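Local coordinates for protein FACT-Spt16 (Cicer arietinum, PDB 5CE6) that probably acts as a histone chaperone module, binding histones H3-H4 as the N-terminal domain of the Spt16 subunit of the FACT complex, at residues A[215-220]-A[300-305]; A[222-227]-A[238-243]. All blocks are in the same frame, centred on the assembly; numbering follows the deposited sequence.

Contact 1 (A[215-220]-A[300-305]); sequences SVMKNF and CAVGAR. With ACT (acetate ion), chain B.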
# COMPACT_ATOMS: atom_id res chain seq x y z
N SER A 215 14.12 -11.32 1.37
CA SER A 215 15.27 -11.81 2.13
C SER A 215 14.86 -12.17 3.55
O SER A 215 15.33 -13.17 4.11
CB SER A 215 16.38 -10.77 2.17
OG SER A 215 16.77 -10.38 0.88
N VAL A 216 13.99 -11.35 4.13
CA VAL A 216 13.46 -11.61 5.46
C VAL A 216 12.64 -12.90 5.49
O VAL A 216 12.80 -13.73 6.39
CB VAL A 216 12.64 -10.41 5.97
CG1 VAL A 216 11.84 -10.78 7.21
CG2 VAL A 216 13.56 -9.23 6.25
N MET A 217 11.78 -13.10 4.49
CA MET A 217 10.99 -14.33 4.43
C MET A 217 11.89 -15.55 4.27
O MET A 217 11.75 -16.54 4.99
CB MET A 217 9.98 -14.28 3.28
CG MET A 217 9.17 -15.57 3.13
SD MET A 217 8.03 -15.83 4.50
CE MET A 217 6.73 -14.70 4.06
N LYS A 218 12.82 -15.47 3.33
CA LYS A 218 13.66 -16.61 3.01
C LYS A 218 14.69 -16.91 4.10
O LYS A 218 14.85 -18.07 4.51
CB LYS A 218 14.38 -16.40 1.68
CG LYS A 218 15.00 -17.67 1.12
CD LYS A 218 15.98 -17.37 -0.00
CE LYS A 218 16.63 -18.63 -0.55
NZ LYS A 218 15.72 -19.40 -1.45
N ASN A 219 15.38 -15.88 4.56
CA ASN A 219 16.54 -16.07 5.41
C ASN A 219 16.27 -15.95 6.90
O ASN A 219 17.09 -16.35 7.72
CB ASN A 219 17.67 -15.13 5.00
CG ASN A 219 18.11 -15.34 3.57
OD1 ASN A 219 18.26 -16.48 3.12
ND2 ASN A 219 18.32 -14.25 2.84
N PHE A 220 15.12 -15.38 7.26
CA PHE A 220 14.73 -15.42 8.66
C PHE A 220 13.50 -16.28 8.92
O PHE A 220 13.56 -17.25 9.67
CB PHE A 220 14.52 -14.02 9.26
CG PHE A 220 14.00 -14.08 10.67
CD1 PHE A 220 14.83 -14.47 11.70
CD2 PHE A 220 12.67 -13.79 10.94
CE1 PHE A 220 14.37 -14.55 12.99
CE2 PHE A 220 12.20 -13.88 12.24
CZ PHE A 220 13.04 -14.26 13.26
N CYS A 300 2.19 -16.60 6.75
CA CYS A 300 3.04 -15.46 7.09
C CYS A 300 3.01 -14.41 6.00
O CYS A 300 3.26 -14.69 4.83
CB CYS A 300 4.50 -15.87 7.32
SG CYS A 300 5.61 -14.42 7.59
N ALA A 301 2.70 -13.18 6.40
CA ALA A 301 2.75 -12.05 5.47
C ALA A 301 3.67 -10.99 6.06
O ALA A 301 3.53 -10.61 7.22
CB ALA A 301 1.36 -11.47 5.23
N VAL A 302 4.63 -10.52 5.27
CA VAL A 302 5.54 -9.49 5.75
C VAL A 302 5.80 -8.47 4.66
O VAL A 302 5.83 -8.79 3.48
CB VAL A 302 6.87 -10.13 6.26
CG1 VAL A 302 7.51 -10.96 5.19
CG2 VAL A 302 7.83 -9.08 6.74
N GLY A 303 5.97 -7.21 5.05
CA GLY A 303 6.32 -6.21 4.05
C GLY A 303 7.26 -5.17 4.62
O GLY A 303 7.01 -4.63 5.70
N ALA A 304 8.34 -4.91 3.88
CA ALA A 304 9.29 -3.86 4.23
C ALA A 304 9.05 -2.65 3.35
O ALA A 304 8.56 -2.75 2.22
CB ALA A 304 10.72 -4.34 4.08
N ARG A 305 9.43 -1.49 3.88
CA ARG A 305 9.24 -0.23 3.18
C ARG A 305 10.61 0.42 3.02
O ARG A 305 11.44 0.40 3.94
CB ARG A 305 8.33 0.68 4.03
CG ARG A 305 7.56 1.73 3.24
CD ARG A 305 6.64 2.53 4.17
NE ARG A 305 5.88 3.55 3.45
CZ ARG A 305 5.11 4.46 4.04
NH1 ARG A 305 5.01 4.50 5.36
NH2 ARG A 305 4.45 5.35 3.31
C ACT B . 1.44 7.11 4.29
O ACT B . 0.50 7.39 5.07
OXT ACT B . 2.52 6.78 4.82
CH3 ACT B . 1.26 7.16 2.80

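Contact 2 (A[222-227]-A[238-243]); sequences VTKLEN and STLMEE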
# COMPACT_ATOMS: atom_id res chain seq x y z
N VAL A 222 11.57 -18.49 7.17
CA VAL A 222 11.56 -19.92 6.86
C VAL A 222 12.46 -20.70 7.82
O VAL A 222 12.05 -21.71 8.37
CB VAL A 222 11.94 -20.19 5.39
CG1 VAL A 222 12.19 -21.66 5.18
CG2 VAL A 222 10.83 -19.68 4.47
N THR A 223 13.66 -20.18 8.05
CA THR A 223 14.61 -20.78 8.98
C THR A 223 14.07 -20.84 10.41
O THR A 223 14.25 -21.84 11.11
CB THR A 223 15.93 -19.99 8.98
OG1 THR A 223 16.48 -19.99 7.66
CG2 THR A 223 16.94 -20.61 9.95
N LYS A 224 13.42 -19.76 10.84
CA LYS A 224 12.88 -19.70 12.19
C LYS A 224 11.77 -20.74 12.37
O LYS A 224 11.76 -21.48 13.35
CB LYS A 224 12.34 -18.29 12.47
CG LYS A 224 11.70 -18.12 13.84
CD LYS A 224 12.72 -18.27 14.96
CE LYS A 224 12.21 -17.65 16.25
NZ LYS A 224 13.22 -17.74 17.35
N LEU A 225 10.85 -20.79 11.41
CA LEU A 225 9.75 -21.76 11.47
C LEU A 225 10.29 -23.18 11.48
O LEU A 225 9.86 -24.00 12.30
CB LEU A 225 8.76 -21.55 10.32
CG LEU A 225 7.99 -20.23 10.33
CD1 LEU A 225 7.10 -20.12 9.10
CD2 LEU A 225 7.16 -20.07 11.60
N GLU A 226 11.24 -23.47 10.59
CA GLU A 226 11.85 -24.80 10.54
C GLU A 226 12.49 -25.20 11.87
O GLU A 226 12.33 -26.33 12.33
CB GLU A 226 12.89 -24.90 9.41
CG GLU A 226 12.26 -24.83 8.02
CD GLU A 226 13.29 -24.89 6.91
OE1 GLU A 226 14.50 -24.88 7.20
OE2 GLU A 226 12.86 -24.96 5.73
N ASN A 227 13.22 -24.27 12.49
CA ASN A 227 13.86 -24.53 13.78
C ASN A 227 12.83 -24.77 14.89
O ASN A 227 12.99 -25.67 15.71
CB ASN A 227 14.77 -23.36 14.17
CG ASN A 227 16.04 -23.29 13.34
OD1 ASN A 227 16.26 -24.11 12.44
ND2 ASN A 227 16.89 -22.31 13.64
N SER A 238 2.70 -13.45 18.10
CA SER A 238 3.17 -12.08 18.33
C SER A 238 4.69 -11.98 18.55
O SER A 238 5.28 -10.92 18.35
CB SER A 238 2.43 -11.46 19.51
OG SER A 238 2.45 -12.33 20.63
N THR A 239 5.31 -13.07 19.00
CA THR A 239 6.76 -13.10 19.16
C THR A 239 7.41 -13.24 17.79
O THR A 239 8.38 -12.55 17.48
CB THR A 239 7.19 -14.26 20.06
OG1 THR A 239 6.72 -14.03 21.39
CG2 THR A 239 8.71 -14.37 20.08
N LEU A 240 6.87 -14.13 16.97
CA LEU A 240 7.32 -14.21 15.58
C LEU A 240 7.20 -12.84 14.91
O LEU A 240 8.07 -12.43 14.14
CB LEU A 240 6.52 -15.26 14.79
CG LEU A 240 6.89 -16.68 15.20
CD1 LEU A 240 5.84 -17.68 14.73
CD2 LEU A 240 8.26 -17.04 14.65
N MET A 241 6.11 -12.14 15.19
CA MET A 241 5.88 -10.82 14.62
C MET A 241 6.97 -9.85 15.06
O MET A 241 7.57 -9.14 14.24
CB MET A 241 4.50 -10.31 15.04
CG MET A 241 4.16 -8.90 14.58
SD MET A 241 2.70 -8.28 15.43
CE MET A 241 3.41 -7.84 17.00
N GLU A 242 7.24 -9.81 16.36
CA GLU A 242 8.24 -8.87 16.89
C GLU A 242 9.64 -9.19 16.37
O GLU A 242 10.39 -8.28 15.98
CB GLU A 242 8.20 -8.85 18.42
N GLU A 243 9.97 -10.47 16.32
CA GLU A 243 11.30 -10.90 15.89
C GLU A 243 11.52 -10.58 14.41
O GLU A 243 12.63 -10.23 14.00
CB GLU A 243 11.49 -12.40 16.13
CG GLU A 243 11.53 -12.79 17.59
CD GLU A 243 12.73 -12.24 18.31
OE1 GLU A 243 13.86 -12.44 17.81
OE2 GLU A 243 12.55 -11.59 19.36
O HOH W 1 14.74 -14.92 16.52

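Contact 1 (A[215-220]-A[300-305])
Acetate oxygen OXT is held by two nitrogens of one guanidinium: Arg305 NH2 donates at 2.8 Å and 160°, while Arg305 NH1 adds a weak bond at 3.4 Å. OXT lies at the edge of the guanidinium, in its plane, where the N-H groups point. The extended arginine chain carries this charge away from the strand, and its NE is bonded to the carbonyl of Ser308. A leucine in place of Arg305 would probably leave acetate OXT without both guanidinium donors and Ser308 O without its N-H partner. Helix 200-230 lies against strand 296-306, the axes of helix 215-220 and strand 300-302 approaching to 9.6 Å, their directions at 134°. This is helix-on-sheet packing in a domain of the M24 metallopeptidase family, whose architecture is the pita-bread fold. Met217 starts with CG anti to its backbone nitrogen (chi1 177°), then bends twice, which brings its methyl CE within 3.6 Å of Cys300 O. CE also reaches Val302 CG1 at 4.0 Å; its approach to Cys300 SG belongs to one of two modelled conformers. The flexible thioether lets one methyl meet both residues; short, branched Val216 points toward the strand, its CG1 a loose 4.4 Å from Val302 CG2.

Contact 2 (A[222-227]-A[238-243])
Leu240 forks toward two neighbouring residues of the facing helix: its CD2 methyl lies on Lys224, and its CD1 methyl on Leu225. The two segments lie on successive helices of the pita-bread domain, 200-230 and 237-249, joined by a short connection. The two leucine side chains cross obliquely and meet through single methyls, Leu225 CD2 and Leu240 CD1, 4.2 Å apart. Leucine suits this buried seam because its two end methyls can serve different partners, and Leu225 also reaches Phe317 of strand 309-319. Lys224 meets Leu240 at a similar slant with the start of its chain, CG standing 3.7 Å from Leu240 CD2. Ile235 of the connection touches both Lys224 and Leu240. A lysine fits here at the margin of the apolar layer because its methylenes can pack while the chain, bent at chi2 (67°), carries the ammonium past Leu240 to the side where Glu243 stands. That ammonium is too far from Glu243 for a direct salt bridge, with Lys224 NZ 5.4 Å from Glu243 OE1. Instead a water joins them, donating to Glu243 OE1 at 2.9 Å and accepting a weak bond from Lys224 NZ at 3.3 Å.

How the contacts relate
Helix 200-230 supplies one side of both contacts, whose centres are 10 Å apart; along the chain, contact 2 is nested within the loop closed by contact 1. A probable backbone hydrogen bond, Met217 O to Val222 N at 2.9 Å, joins them where the helix makes a wider pi-type turn. Phe220 adds a side-chain bridge, its CZ lying 3.8 Å from Glu243 CB. Thr244 of helix 237-249 touches Val216, while its hydroxyl is bonded to Leu240 O. A bound sodium ion is about 9 Å from the Leu240 side chain and about 13 Å from that of Cys300. The acetate, probably from the crystallisation liquor, belongs to the Arg305 end of contact 1.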